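Cytosol aminopeptidase (Staphylococcus aureus subsp. aureus, PDB 3KZW) probably catalyses the metal-dependent removal of N-terminal amino acids from peptides, as a six-chain member of the cytosol aminopeptidase (leucine aminopeptidase) family. Local coordinates at residues A[332-337]-A[373-378]; A[395-400]-A[460-465]; A[399-404]-A[432-437]; A[406-411]-A[415-420]; A[426-431]-A[493-498]. One frame throughout, in Å; residues are numbered along the deposited sequence.

Interaction 1 (A[332-337]-A[373-378]); sequences VLACAE and ADAVFY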
# COMPACT_ATOMS: atom_id res chain seq x y z
N VAL A 332 -11.23 -16.53 -35.35
CA VAL A 332 -10.39 -15.34 -35.45
C VAL A 332 -9.58 -15.18 -34.17
O VAL A 332 -10.14 -15.10 -33.07
CB VAL A 332 -11.21 -14.05 -35.72
CG1 VAL A 332 -10.29 -12.85 -35.91
CG2 VAL A 332 -12.12 -14.23 -36.94
N LEU A 333 -8.26 -15.13 -34.32
CA LEU A 333 -7.35 -14.99 -33.19
C LEU A 333 -6.56 -13.69 -33.29
O LEU A 333 -5.85 -13.46 -34.28
CB LEU A 333 -6.40 -16.19 -33.09
CG LEU A 333 -7.00 -17.60 -33.22
CD1 LEU A 333 -5.89 -18.62 -33.20
CD2 LEU A 333 -8.01 -17.89 -32.12
N ALA A 334 -6.69 -12.85 -32.27
CA ALA A 334 -5.92 -11.61 -32.18
C ALA A 334 -4.72 -11.84 -31.29
O ALA A 334 -4.86 -11.91 -30.06
CB ALA A 334 -6.79 -10.48 -31.65
N CYS A 335 -3.55 -11.96 -31.90
CA CYS A 335 -2.32 -12.30 -31.18
C CYS A 335 -1.38 -11.11 -31.07
O CYS A 335 -1.09 -10.45 -32.07
CB CYS A 335 -1.60 -13.46 -31.86
SG CYS A 335 -2.66 -14.89 -32.17
N ALA A 336 -0.92 -10.83 -29.85
CA ALA A 336 -0.01 -9.72 -29.57
C ALA A 336 0.73 -9.96 -28.26
O ALA A 336 0.35 -10.83 -27.47
CB ALA A 336 -0.77 -8.40 -29.51
N GLU A 337 1.78 -9.18 -28.03
CA GLU A 337 2.54 -9.22 -26.78
C GLU A 337 2.55 -7.81 -26.17
O GLU A 337 3.09 -6.88 -26.77
CB GLU A 337 3.96 -9.72 -27.04
CG GLU A 337 4.66 -10.29 -25.82
CD GLU A 337 6.10 -10.73 -26.11
OE1 GLU A 337 6.39 -11.94 -26.01
OE2 GLU A 337 6.93 -9.86 -26.44
N ALA A 373 -11.92 -6.32 -29.83
CA ALA A 373 -12.73 -5.36 -30.59
C ALA A 373 -12.45 -5.42 -32.09
O ALA A 373 -13.38 -5.48 -32.89
CB ALA A 373 -12.51 -3.96 -30.06
N ASP A 374 -11.17 -5.41 -32.45
CA ASP A 374 -10.75 -5.51 -33.85
C ASP A 374 -11.08 -6.88 -34.43
O ASP A 374 -11.50 -6.98 -35.59
CB ASP A 374 -9.26 -5.21 -34.00
CG ASP A 374 -8.96 -3.72 -34.16
OD1 ASP A 374 -9.90 -2.90 -34.20
OD2 ASP A 374 -7.76 -3.36 -34.25
N ALA A 375 -10.91 -7.92 -33.62
CA ALA A 375 -11.17 -9.29 -34.05
C ALA A 375 -12.67 -9.56 -34.24
O ALA A 375 -13.06 -10.23 -35.20
CB ALA A 375 -10.56 -10.27 -33.07
N VAL A 376 -13.49 -9.04 -33.33
CA VAL A 376 -14.94 -9.20 -33.40
C VAL A 376 -15.51 -8.50 -34.64
O VAL A 376 -16.34 -9.08 -35.35
CB VAL A 376 -15.66 -8.73 -32.10
CG1 VAL A 376 -17.15 -8.54 -32.32
CG2 VAL A 376 -15.42 -9.72 -30.97
N PHE A 377 -15.06 -7.28 -34.88
CA PHE A 377 -15.50 -6.52 -36.06
C PHE A 377 -15.11 -7.24 -37.35
O PHE A 377 -15.90 -7.29 -38.30
CB PHE A 377 -14.94 -5.09 -36.04
CG PHE A 377 -15.54 -4.20 -37.09
CD1 PHE A 377 -16.78 -3.59 -36.88
CD2 PHE A 377 -14.88 -3.98 -38.29
CE1 PHE A 377 -17.35 -2.77 -37.86
CE2 PHE A 377 -15.45 -3.15 -39.28
CZ PHE A 377 -16.68 -2.55 -39.05
N TYR A 378 -13.90 -7.79 -37.38
CA TYR A 378 -13.43 -8.57 -38.52
C TYR A 378 -14.24 -9.86 -38.70
O TYR A 378 -14.56 -10.25 -39.82
CB TYR A 378 -11.94 -8.89 -38.38
CG TYR A 378 -11.39 -9.77 -39.48
CD1 TYR A 378 -11.15 -9.27 -40.76
CD2 TYR A 378 -11.10 -11.12 -39.24
CE1 TYR A 378 -10.65 -10.07 -41.77
CE2 TYR A 378 -10.59 -11.93 -40.24
CZ TYR A 378 -10.37 -11.40 -41.51
OH TYR A 378 -9.86 -12.21 -42.50
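Val332 and Ala334 of strand 328-338 meet Ala375 and Tyr378 of helix 368-380 in a helix-on-sheet packing of the catalytic domain. The axes of the two short segments run nearly antiparallel, 155° apart, and approach to 8.1 Å. The strand residues lie two apart and so share one face of the mixed sheet, while the helix residues lie three apart, about one turn. Val332 has the largest share of the contact. Its CG1, anti to the backbone N (chi1 -176°), is thrust toward the helix and settles between two groups. It comes within 3.8 Å of Ala375 CB, and it is equally close, 3.8 Å, to Tyr378 CD2. The approach to the tyrosine is at the ring edge, near the ring plane, rather than over a face. The other branch, Val332 CG2, reaches the same Tyr378 CD2 at 4.0 Å, so both methyls converge on one edge carbon from the same side. Farther along the strand, Ala334 CB touches Ala375 CB at 4.0 Å, and the CA atoms of this alanine pair are 6.0 Å apart, the nearest backbone approach. Leu333 points to the opposite face, where helices 216-226 and 308-322 cover it; the sheet is therefore sandwiched between helices here. Tyr378 leaves its polar end beyond the apolar patch: its OH is hydrogen-bonded to Tyr382 OH. The chemistry across the interface is thus purely apolar, carbon against carbon, with small alanine side chains admitting the helix close to the strand and the one hydroxyl satisfied outside the patch.

Interaction 2 (A[395-400]-A[460-465]); sequences GAAIVA and GKALFA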
# COMPACT_ATOMS: atom_id res chain seq x y z
N GLY A 395 -10.03 -9.11 -13.79
CA GLY A 395 -9.89 -9.54 -12.41
C GLY A 395 -11.22 -9.47 -11.67
O GLY A 395 -11.49 -10.28 -10.79
N ALA A 396 -12.06 -8.50 -12.05
CA ALA A 396 -13.37 -8.29 -11.43
C ALA A 396 -14.31 -9.48 -11.59
O ALA A 396 -15.15 -9.73 -10.73
CB ALA A 396 -14.01 -7.01 -11.94
N ALA A 397 -14.18 -10.20 -12.70
CA ALA A 397 -14.96 -11.42 -12.94
C ALA A 397 -14.60 -12.51 -11.93
O ALA A 397 -15.48 -13.25 -11.48
CB ALA A 397 -14.75 -11.92 -14.36
N ILE A 398 -13.32 -12.59 -11.56
CA ILE A 398 -12.86 -13.52 -10.54
C ILE A 398 -13.40 -13.11 -9.17
O ILE A 398 -13.84 -13.95 -8.40
CB ILE A 398 -11.31 -13.63 -10.51
CG1 ILE A 398 -10.79 -14.14 -11.86
CG2 ILE A 398 -10.84 -14.56 -9.39
CD1 ILE A 398 -9.29 -14.02 -12.05
N VAL A 399 -13.38 -11.81 -8.89
CA VAL A 399 -13.92 -11.27 -7.64
C VAL A 399 -15.42 -11.56 -7.54
O VAL A 399 -15.93 -11.85 -6.46
CB VAL A 399 -13.64 -9.75 -7.50
CG1 VAL A 399 -14.22 -9.20 -6.20
CG2 VAL A 399 -12.14 -9.49 -7.54
N ALA A 400 -16.10 -11.49 -8.68
CA ALA A 400 -17.54 -11.71 -8.77
C ALA A 400 -17.96 -13.16 -8.49
O ALA A 400 -18.76 -13.42 -7.59
CB ALA A 400 -18.06 -11.27 -10.13
N GLY A 460 -18.01 -2.50 -11.34
CA GLY A 460 -18.65 -3.29 -12.38
C GLY A 460 -17.80 -3.37 -13.63
O GLY A 460 -18.31 -3.30 -14.75
N LYS A 461 -16.49 -3.54 -13.43
CA LYS A 461 -15.51 -3.51 -14.52
C LYS A 461 -15.64 -4.66 -15.51
O LYS A 461 -15.36 -4.50 -16.69
CB LYS A 461 -14.09 -3.46 -13.96
CG LYS A 461 -13.71 -2.13 -13.34
CD LYS A 461 -12.27 -2.14 -12.85
CE LYS A 461 -11.82 -0.77 -12.38
NZ LYS A 461 -12.53 -0.34 -11.14
N ALA A 462 -16.06 -5.83 -15.02
CA ALA A 462 -16.29 -6.99 -15.89
C ALA A 462 -17.45 -6.72 -16.85
O ALA A 462 -17.40 -7.13 -18.01
CB ALA A 462 -16.55 -8.24 -15.06
N LEU A 463 -18.47 -6.03 -16.35
CA LEU A 463 -19.63 -5.68 -17.17
C LEU A 463 -19.25 -4.64 -18.22
O LEU A 463 -19.71 -4.70 -19.37
CB LEU A 463 -20.79 -5.15 -16.30
CG LEU A 463 -21.15 -5.80 -14.96
CD1 LEU A 463 -22.36 -5.09 -14.38
CD2 LEU A 463 -21.41 -7.29 -15.07
N PHE A 464 -18.41 -3.69 -17.83
CA PHE A 464 -17.88 -2.67 -18.73
C PHE A 464 -17.09 -3.30 -19.88
O PHE A 464 -17.33 -2.98 -21.05
CB PHE A 464 -16.99 -1.68 -17.97
CG PHE A 464 -16.46 -0.55 -18.82
CD1 PHE A 464 -15.33 -0.72 -19.60
CD2 PHE A 464 -17.10 0.68 -18.83
CE1 PHE A 464 -14.84 0.31 -20.38
CE2 PHE A 464 -16.62 1.72 -19.61
CZ PHE A 464 -15.49 1.54 -20.39
N ALA A 465 -16.16 -4.19 -19.55
CA ALA A 465 -15.35 -4.89 -20.54
C ALA A 465 -16.21 -5.64 -21.56
O ALA A 465 -15.95 -5.59 -22.76
CB ALA A 465 -14.39 -5.83 -19.86
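Ala396 and Ala397 pack against Lys461 and Ala462 in an alanine-lined helix-helix contact between the first turns of helices 395-401 and 461-470 in the catalytic domain. The evidence for close packing is in the backbones: the CA atoms of Ala397 and Ala462 are only 5.5 Å apart, and the axes of the two short segments approach to 8.6 Å at an angle of 131°. Two of the three alanine methyls lie against the partner's main chain. Ala396 CB is 3.9 Å from Ala462 N, and in return Ala462 CB is 3.9 Å from Ala397 N. Between the methyls the spacing is slightly larger, Ala462 CB being 4.2 Å from both Ala396 CB and Ala397 CB. Lys461, in the residue after the N-cap Gly460, adds only the root of its side chain, CB, at 4.1 Å from Ala396 CB; the rest of the chain leads away, and its NZ is hydrogen-bonded to Gly458 O. On the far sides of the pair, Leu463 packs against helix 438-443 and Pro435, and Phe464 against Arg369 of helix 368-380, while Ile398 and Val399 of the first helix lie against Gln459 of the third subunit.

Interaction 3 (A[399-404]-A[432-437]); sequences VALGDD and FELPIT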
# COMPACT_ATOMS: atom_id res chain seq x y z
N VAL A 399 -13.38 -11.81 -8.89
CA VAL A 399 -13.92 -11.27 -7.64
C VAL A 399 -15.42 -11.56 -7.54
O VAL A 399 -15.93 -11.85 -6.46
CB VAL A 399 -13.64 -9.75 -7.50
CG1 VAL A 399 -14.22 -9.20 -6.20
CG2 VAL A 399 -12.14 -9.49 -7.54
N ALA A 400 -16.10 -11.49 -8.68
CA ALA A 400 -17.54 -11.71 -8.77
C ALA A 400 -17.96 -13.16 -8.49
O ALA A 400 -18.76 -13.42 -7.59
CB ALA A 400 -18.06 -11.27 -10.13
N LEU A 401 -17.40 -14.10 -9.25
CA LEU A 401 -17.87 -15.48 -9.24
C LEU A 401 -16.91 -16.49 -8.62
O LEU A 401 -17.25 -17.66 -8.46
CB LEU A 401 -18.23 -15.92 -10.67
CG LEU A 401 -19.30 -15.12 -11.43
CD1 LEU A 401 -19.40 -15.61 -12.86
CD2 LEU A 401 -20.67 -15.20 -10.75
N GLY A 402 -15.71 -16.03 -8.26
CA GLY A 402 -14.68 -16.93 -7.74
C GLY A 402 -13.78 -17.41 -8.85
O GLY A 402 -14.04 -17.17 -10.03
N ASP A 403 -12.71 -18.11 -8.47
CA ASP A 403 -11.70 -18.56 -9.42
C ASP A 403 -12.12 -19.75 -10.29
O ASP A 403 -11.52 -20.00 -11.32
CB ASP A 403 -10.41 -18.91 -8.67
CG ASP A 403 -9.20 -18.89 -9.58
OD1 ASP A 403 -8.71 -17.78 -9.89
OD2 ASP A 403 -8.74 -19.99 -9.98
N ASP A 404 -13.16 -20.47 -9.87
CA ASP A 404 -13.53 -21.73 -10.52
C ASP A 404 -14.75 -21.65 -11.45
O ASP A 404 -15.18 -22.67 -12.00
CB ASP A 404 -13.73 -22.82 -9.46
CG ASP A 404 -14.73 -22.43 -8.38
OD1 ASP A 404 -15.18 -21.27 -8.34
OD2 ASP A 404 -15.05 -23.31 -7.55
N PHE A 432 -21.73 -18.88 -15.48
CA PHE A 432 -22.89 -18.10 -15.02
C PHE A 432 -22.98 -16.73 -15.68
O PHE A 432 -21.97 -16.14 -16.05
CB PHE A 432 -22.89 -17.99 -13.49
CG PHE A 432 -23.11 -19.30 -12.79
CD1 PHE A 432 -24.39 -19.80 -12.60
CD2 PHE A 432 -22.02 -20.06 -12.35
CE1 PHE A 432 -24.60 -21.02 -11.96
CE2 PHE A 432 -22.22 -21.28 -11.71
CZ PHE A 432 -23.51 -21.76 -11.52
N GLU A 433 -24.21 -16.25 -15.82
CA GLU A 433 -24.47 -14.99 -16.53
C GLU A 433 -24.24 -13.77 -15.65
O GLU A 433 -24.61 -13.75 -14.47
CB GLU A 433 -25.89 -14.98 -17.11
CG GLU A 433 -26.14 -13.83 -18.09
CD GLU A 433 -27.59 -13.71 -18.55
OE1 GLU A 433 -28.42 -14.57 -18.17
OE2 GLU A 433 -27.89 -12.76 -19.30
N LEU A 434 -23.62 -12.75 -16.24
CA LEU A 434 -23.59 -11.40 -15.69
C LEU A 434 -24.21 -10.45 -16.72
O LEU A 434 -24.13 -10.72 -17.92
CB LEU A 434 -22.16 -11.00 -15.34
CG LEU A 434 -21.42 -11.76 -14.24
CD1 LEU A 434 -20.01 -11.24 -14.10
CD2 LEU A 434 -22.15 -11.65 -12.91
N PRO A 435 -24.82 -9.35 -16.26
CA PRO A 435 -25.60 -8.51 -17.18
C PRO A 435 -24.80 -7.43 -17.91
O PRO A 435 -23.74 -7.01 -17.45
CB PRO A 435 -26.62 -7.86 -16.26
CG PRO A 435 -25.93 -7.75 -14.95
CD PRO A 435 -24.91 -8.86 -14.87
N ILE A 436 -25.33 -7.00 -19.06
CA ILE A 436 -24.90 -5.77 -19.72
C ILE A 436 -26.12 -4.85 -19.79
O ILE A 436 -27.06 -5.13 -20.54
CB ILE A 436 -24.36 -6.01 -21.15
CG1 ILE A 436 -23.23 -7.05 -21.15
CG2 ILE A 436 -23.87 -4.70 -21.76
CD1 ILE A 436 -22.87 -7.58 -22.53
N THR A 437 -26.10 -3.78 -19.01
CA THR A 437 -27.25 -2.87 -18.93
C THR A 437 -27.00 -1.55 -19.67
O THR A 437 -25.94 -1.35 -20.25
CB THR A 437 -27.65 -2.57 -17.47
OG1 THR A 437 -26.67 -1.73 -16.85
CG2 THR A 437 -27.80 -3.86 -16.66
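Leu401, in the last turn of helix 395-401, sends its side chain toward Phe432 and Leu434. From CB the chain turns so that CG is anti to the carbonyl carbon (chi1 -59°). CB and CG have no partner within 4.2 Å in the 432-437 segment; the two methyls make the contact. CD1, extended anti to CA (chi2 174°), reaches the strand: it lies 4.1 Å from Phe432 O and 4.3 Å from Phe432 CB, touching the root of the aromatic side chain rather than its ring. CD2 branches to the next residue whose side chain faces the helix, meeting Leu434 CD2 at 4.4 Å. One residue earlier, Ala400 CB approaches the other methyl of that leucine, Leu434 CD1, also at 4.4 Å. Leu434 is thus touched on both branches by successive helix residues. The side chains meet through carbon alone, apart from the approach of CD1 to a backbone carbonyl oxygen, and the separations are loose, consistent with side chains bridging backbones whose nearest CA atoms, Leu401 and Phe432, are 8.1 Å apart. Strand 406-411 lies alongside, hydrogen-bonded to Phe432 and Leu434 and offering Ala407 to both leucines; helix 461-470 covers Leu434 through Leu463, and Ala400 and Leu434 also pack on their counterparts in the third subunit.

Interaction 4 (A[406-411]-A[415-420]); sequences AAAFES and VILNDI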
# COMPACT_ATOMS: atom_id res chain seq x y z
N ALA A 406 -16.85 -19.42 -14.71
CA ALA A 406 -16.71 -18.49 -15.83
C ALA A 406 -17.88 -17.51 -15.89
O ALA A 406 -19.01 -17.84 -15.51
CB ALA A 406 -16.60 -19.25 -17.13
N ALA A 407 -17.60 -16.29 -16.36
CA ALA A 407 -18.62 -15.27 -16.52
C ALA A 407 -19.06 -15.19 -17.97
O ALA A 407 -18.23 -15.02 -18.87
CB ALA A 407 -18.12 -13.92 -16.04
N ALA A 408 -20.37 -15.30 -18.20
CA ALA A 408 -20.94 -15.23 -19.54
C ALA A 408 -21.83 -14.00 -19.70
O ALA A 408 -22.60 -13.66 -18.80
CB ALA A 408 -21.71 -16.50 -19.86
N PHE A 409 -21.71 -13.34 -20.85
CA PHE A 409 -22.49 -12.15 -21.17
C PHE A 409 -23.15 -12.31 -22.53
O PHE A 409 -22.50 -12.72 -23.49
CB PHE A 409 -21.59 -10.91 -21.22
CG PHE A 409 -20.80 -10.67 -19.96
CD1 PHE A 409 -19.59 -11.32 -19.73
CD2 PHE A 409 -21.25 -9.75 -19.02
CE1 PHE A 409 -18.86 -11.08 -18.58
CE2 PHE A 409 -20.52 -9.49 -17.87
CZ PHE A 409 -19.32 -10.16 -17.64
N GLU A 410 -24.44 -12.00 -22.61
CA GLU A 410 -25.14 -12.08 -23.89
C GLU A 410 -25.49 -10.70 -24.44
O GLU A 410 -25.77 -9.76 -23.69
CB GLU A 410 -26.39 -12.98 -23.81
CG GLU A 410 -27.54 -12.47 -22.94
CD GLU A 410 -28.47 -11.49 -23.65
OE1 GLU A 410 -28.46 -11.45 -24.91
OE2 GLU A 410 -29.21 -10.77 -22.96
N SER A 411 -25.46 -10.60 -25.76
CA SER A 411 -25.87 -9.41 -26.47
C SER A 411 -26.61 -9.87 -27.72
O SER A 411 -25.98 -10.36 -28.67
CB SER A 411 -24.65 -8.56 -26.82
OG SER A 411 -25.01 -7.46 -27.63
N VAL A 415 -31.28 -16.63 -26.06
CA VAL A 415 -31.68 -18.02 -26.26
C VAL A 415 -30.47 -18.96 -26.34
O VAL A 415 -30.42 -19.97 -25.63
CB VAL A 415 -32.60 -18.18 -27.51
CG1 VAL A 415 -32.88 -19.65 -27.81
CG2 VAL A 415 -33.91 -17.43 -27.30
N ILE A 416 -29.51 -18.62 -27.20
CA ILE A 416 -28.30 -19.43 -27.38
C ILE A 416 -27.50 -19.52 -26.07
O ILE A 416 -26.92 -20.57 -25.77
CB ILE A 416 -27.41 -18.92 -28.55
CG1 ILE A 416 -28.16 -19.07 -29.88
CG2 ILE A 416 -26.09 -19.67 -28.62
CD1 ILE A 416 -27.56 -18.29 -31.04
N LEU A 417 -27.48 -18.44 -25.29
CA LEU A 417 -26.82 -18.46 -23.99
C LEU A 417 -27.46 -19.45 -23.02
O LEU A 417 -26.77 -20.24 -22.38
CB LEU A 417 -26.75 -17.06 -23.37
CG LEU A 417 -26.05 -17.00 -22.00
CD1 LEU A 417 -24.57 -17.36 -22.10
CD2 LEU A 417 -26.23 -15.64 -21.34
N ASN A 418 -28.79 -19.40 -22.93
CA ASN A 418 -29.54 -20.31 -22.06
C ASN A 418 -29.26 -21.78 -22.34
O ASN A 418 -29.19 -22.59 -21.41
CB ASN A 418 -31.04 -20.03 -22.15
CG ASN A 418 -31.50 -18.97 -21.16
OD1 ASN A 418 -30.73 -18.09 -20.76
ND2 ASN A 418 -32.76 -19.04 -20.75
N ASP A 419 -29.08 -22.12 -23.61
CA ASP A 419 -28.72 -23.48 -24.00
C ASP A 419 -27.32 -23.83 -23.52
O ASP A 419 -27.09 -24.93 -23.03
CB ASP A 419 -28.81 -23.65 -25.52
CG ASP A 419 -30.22 -23.47 -26.04
OD1 ASP A 419 -31.18 -23.70 -25.27
OD2 ASP A 419 -30.37 -23.08 -27.22
N ILE A 420 -26.40 -22.87 -23.66
CA ILE A 420 -25.01 -23.07 -23.26
C ILE A 420 -24.87 -23.18 -21.74
O ILE A 420 -24.11 -24.01 -21.24
CB ILE A 420 -24.09 -21.98 -23.85
CG1 ILE A 420 -23.91 -22.21 -25.36
CG2 ILE A 420 -22.72 -21.95 -23.16
CD1 ILE A 420 -23.36 -21.03 -26.11
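Glu410 OE1 accepts a hydrogen bond from the backbone N of Ser413, in the short connection between strand 406-411 and helix 414-426, while the aliphatic root of the same glutamate packs on Leu417 of that helix. The contact joins the first two elements of a beta-alpha-beta crossover that returns to the parallel strand 431-433. The glutamate divides its work by its bends: CG stands between the backbone N and the carbonyl carbon (chi1 67°), and a second bend at chi2 (84°) carries the carboxylate away from the leucine. What stays behind is hydrocarbon. Glu410 CB lies 3.6 Å from Leu417 CD2, and Glu410 CG touches that same Leu417 CD2 at 3.8 Å, the two side chains crossing at about a right angle. Leu417 CB is also near, 4.1 Å from Glu410 CB, and the CA atoms of this pair, 6.6 Å apart, mark the nearest backbone approach. Leu417 is buried, and beyond the strand it also meets Ile479 of strand 478-482, so one leucine bears on two neighbouring strands. Phe409 faces the other side of the sheet, toward His480 and helix 461-470. Glu410 and Ala408, two residues apart, present their CB atoms to the same leucine, each to a different branch: CD2 takes the glutamate, and Leu417 CD1 rests 3.7 Å from Ala408 CB.

Interaction 5 (A[426-431]-A[493-498]); sequences EVDEMV and SYNGPK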
# COMPACT_ATOMS: atom_id res chain seq x y z
N GLU A 426 -24.15 -29.56 -17.34
CA GLU A 426 -24.24 -31.00 -17.58
C GLU A 426 -22.88 -31.64 -17.86
O GLU A 426 -22.74 -32.86 -17.75
CB GLU A 426 -25.20 -31.29 -18.73
CG GLU A 426 -26.66 -31.02 -18.39
CD GLU A 426 -27.57 -31.05 -19.61
OE1 GLU A 426 -27.05 -31.17 -20.75
OE2 GLU A 426 -28.81 -30.95 -19.44
N VAL A 427 -21.89 -30.83 -18.22
CA VAL A 427 -20.54 -31.33 -18.53
C VAL A 427 -19.48 -30.87 -17.52
O VAL A 427 -18.29 -30.78 -17.85
CB VAL A 427 -20.10 -30.99 -19.99
CG1 VAL A 427 -20.99 -31.71 -21.00
CG2 VAL A 427 -20.09 -29.48 -20.24
N ASP A 428 -19.93 -30.59 -16.30
CA ASP A 428 -19.06 -30.22 -15.17
C ASP A 428 -18.21 -28.96 -15.43
O ASP A 428 -17.03 -28.92 -15.09
CB ASP A 428 -18.19 -31.40 -14.73
CG ASP A 428 -17.53 -31.18 -13.38
OD1 ASP A 428 -18.24 -30.75 -12.44
OD2 ASP A 428 -16.31 -31.43 -13.25
N GLU A 429 -18.83 -27.94 -16.03
CA GLU A 429 -18.18 -26.65 -16.23
C GLU A 429 -19.07 -25.52 -15.74
O GLU A 429 -20.14 -25.27 -16.30
CB GLU A 429 -17.78 -26.45 -17.70
CG GLU A 429 -16.61 -27.32 -18.15
CD GLU A 429 -15.96 -26.83 -19.45
OE1 GLU A 429 -16.67 -26.63 -20.46
OE2 GLU A 429 -14.72 -26.68 -19.45
N MET A 430 -18.64 -24.85 -14.68
CA MET A 430 -19.42 -23.78 -14.07
C MET A 430 -19.33 -22.48 -14.86
O MET A 430 -18.28 -21.83 -14.92
CB MET A 430 -19.01 -23.58 -12.61
CG MET A 430 -19.48 -24.69 -11.70
SD MET A 430 -19.16 -24.35 -9.96
CE MET A 430 -17.39 -24.64 -9.86
N VAL A 431 -20.45 -22.12 -15.49
CA VAL A 431 -20.57 -20.87 -16.25
C VAL A 431 -21.84 -20.16 -15.79
O VAL A 431 -22.91 -20.78 -15.71
CB VAL A 431 -20.64 -21.13 -17.78
CG1 VAL A 431 -20.57 -19.82 -18.55
CG2 VAL A 431 -19.51 -22.05 -18.24
N SER A 493 -5.97 -32.21 -9.86
CA SER A 493 -7.23 -32.91 -9.62
C SER A 493 -7.42 -34.08 -10.59
O SER A 493 -6.50 -34.43 -11.33
CB SER A 493 -8.42 -31.95 -9.73
OG SER A 493 -8.57 -31.47 -11.05
N TYR A 494 -8.62 -34.65 -10.58
CA TYR A 494 -9.00 -35.72 -11.51
C TYR A 494 -9.00 -35.27 -12.97
O TYR A 494 -9.04 -36.09 -13.88
CB TYR A 494 -10.37 -36.31 -11.12
CG TYR A 494 -11.48 -35.28 -10.98
CD1 TYR A 494 -12.12 -34.75 -12.10
CD2 TYR A 494 -11.89 -34.85 -9.72
CE1 TYR A 494 -13.13 -33.81 -11.97
CE2 TYR A 494 -12.91 -33.91 -9.58
CZ TYR A 494 -13.52 -33.40 -10.71
OH TYR A 494 -14.53 -32.47 -10.59
N ASN A 495 -8.96 -33.95 -13.19
CA ASN A 495 -8.95 -33.38 -14.53
C ASN A 495 -7.55 -33.09 -15.07
O ASN A 495 -7.40 -32.63 -16.20
CB ASN A 495 -9.81 -32.12 -14.59
CG ASN A 495 -11.28 -32.43 -14.81
OD1 ASN A 495 -11.65 -33.54 -15.20
ND2 ASN A 495 -12.13 -31.44 -14.57
N GLY A 496 -6.53 -33.35 -14.25
CA GLY A 496 -5.14 -33.14 -14.66
C GLY A 496 -4.35 -32.28 -13.68
O GLY A 496 -4.86 -31.92 -12.62
N PRO A 497 -3.09 -31.95 -14.04
CA PRO A 497 -2.20 -31.19 -13.16
C PRO A 497 -2.51 -29.69 -13.14
O PRO A 497 -3.43 -29.24 -13.83
CB PRO A 497 -0.83 -31.44 -13.78
CG PRO A 497 -1.09 -31.65 -15.22
CD PRO A 497 -2.46 -32.27 -15.33
N LYS A 498 -1.75 -28.94 -12.34
CA LYS A 498 -1.81 -27.48 -12.31
C LYS A 498 -1.62 -26.89 -13.69
O LYS A 498 -0.92 -27.45 -14.53
CB LYS A 498 -0.72 -26.92 -11.40
CG LYS A 498 -0.95 -27.08 -9.91
CD LYS A 498 0.09 -26.29 -9.12
CE LYS A 498 1.44 -26.99 -9.08
NZ LYS A 498 2.51 -26.12 -8.52
O HOH W 1 -14.71 -31.22 -15.35
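The carboxylate of Asp428 meets the ring of Tyr494 at its edge, near the ring plane; the two side chains come from opposite directions, and their planes are 32° apart. The 426-431 segment meets only the ring edge, and Gln109 and Lys113 of helix 108-124 also touch the tyrosine. Tyr494 OH donates a weak hydrogen bond to Asp428 OD2 at 3.4 Å. The stronger link to the second loop runs through a water molecule. It donates to Asp428 OD2 at 2.6 Å and accepts from Asn495 ND2 at 2.7 Å, bridging two side-chain atoms that are themselves 4.4 Å apart, Asp428 OD2 and Asn495 ND2. The aspartate is placed for this by CG anti to its backbone N (chi1 -166°). On the opposing side Tyr494 and Asn495 are the central residues of a type I beta turn, in which Gly496 N is bonded to Ser493 O at 3.1 Å. An ST turn reinforces it: Asn495 N donates to Ser493 OG at 3.3 Å, nearly straight at 162°. The amide of Asn495 has a further partner, since its OD1 accepts from Gln154 NE2, and Asp428 itself lies against Gln109 and Leu112. Two catalytic-domain loops are thereby brought together beside helices of the N-terminal domain. With a water and, weakly, a hydroxyl donating to Asp428 OD2, the charged form of the aspartate would probably be favoured, in a contact that is polar, small and partly solvent-mediated.

How the interactions relate
All five contacts lie in the catalytic domain. Interaction 1 closes first along the chain and stands apart, its centre 21 to 28 Å from the others. Interactions 2 and 3 are the closest pair, with centres 7 Å apart; they share Val399 and Ala400 of helix 395-401, and both touch the third subunit. Interaction 4 falls between the paired segments of both, and its strand 406-411 neighbours strand 431-433 of interaction 3. Interaction 5 alternates with 2 and 3 along the sequence; it meets interaction 4 through a probable backbone hydrogen bond from Ala406 N to Met430 O, and its loops also touch helix 108-124. Interactions 2 to 5 are thus linked around strand 406-411, with interaction 1 tied in only by the shared mixed sheet.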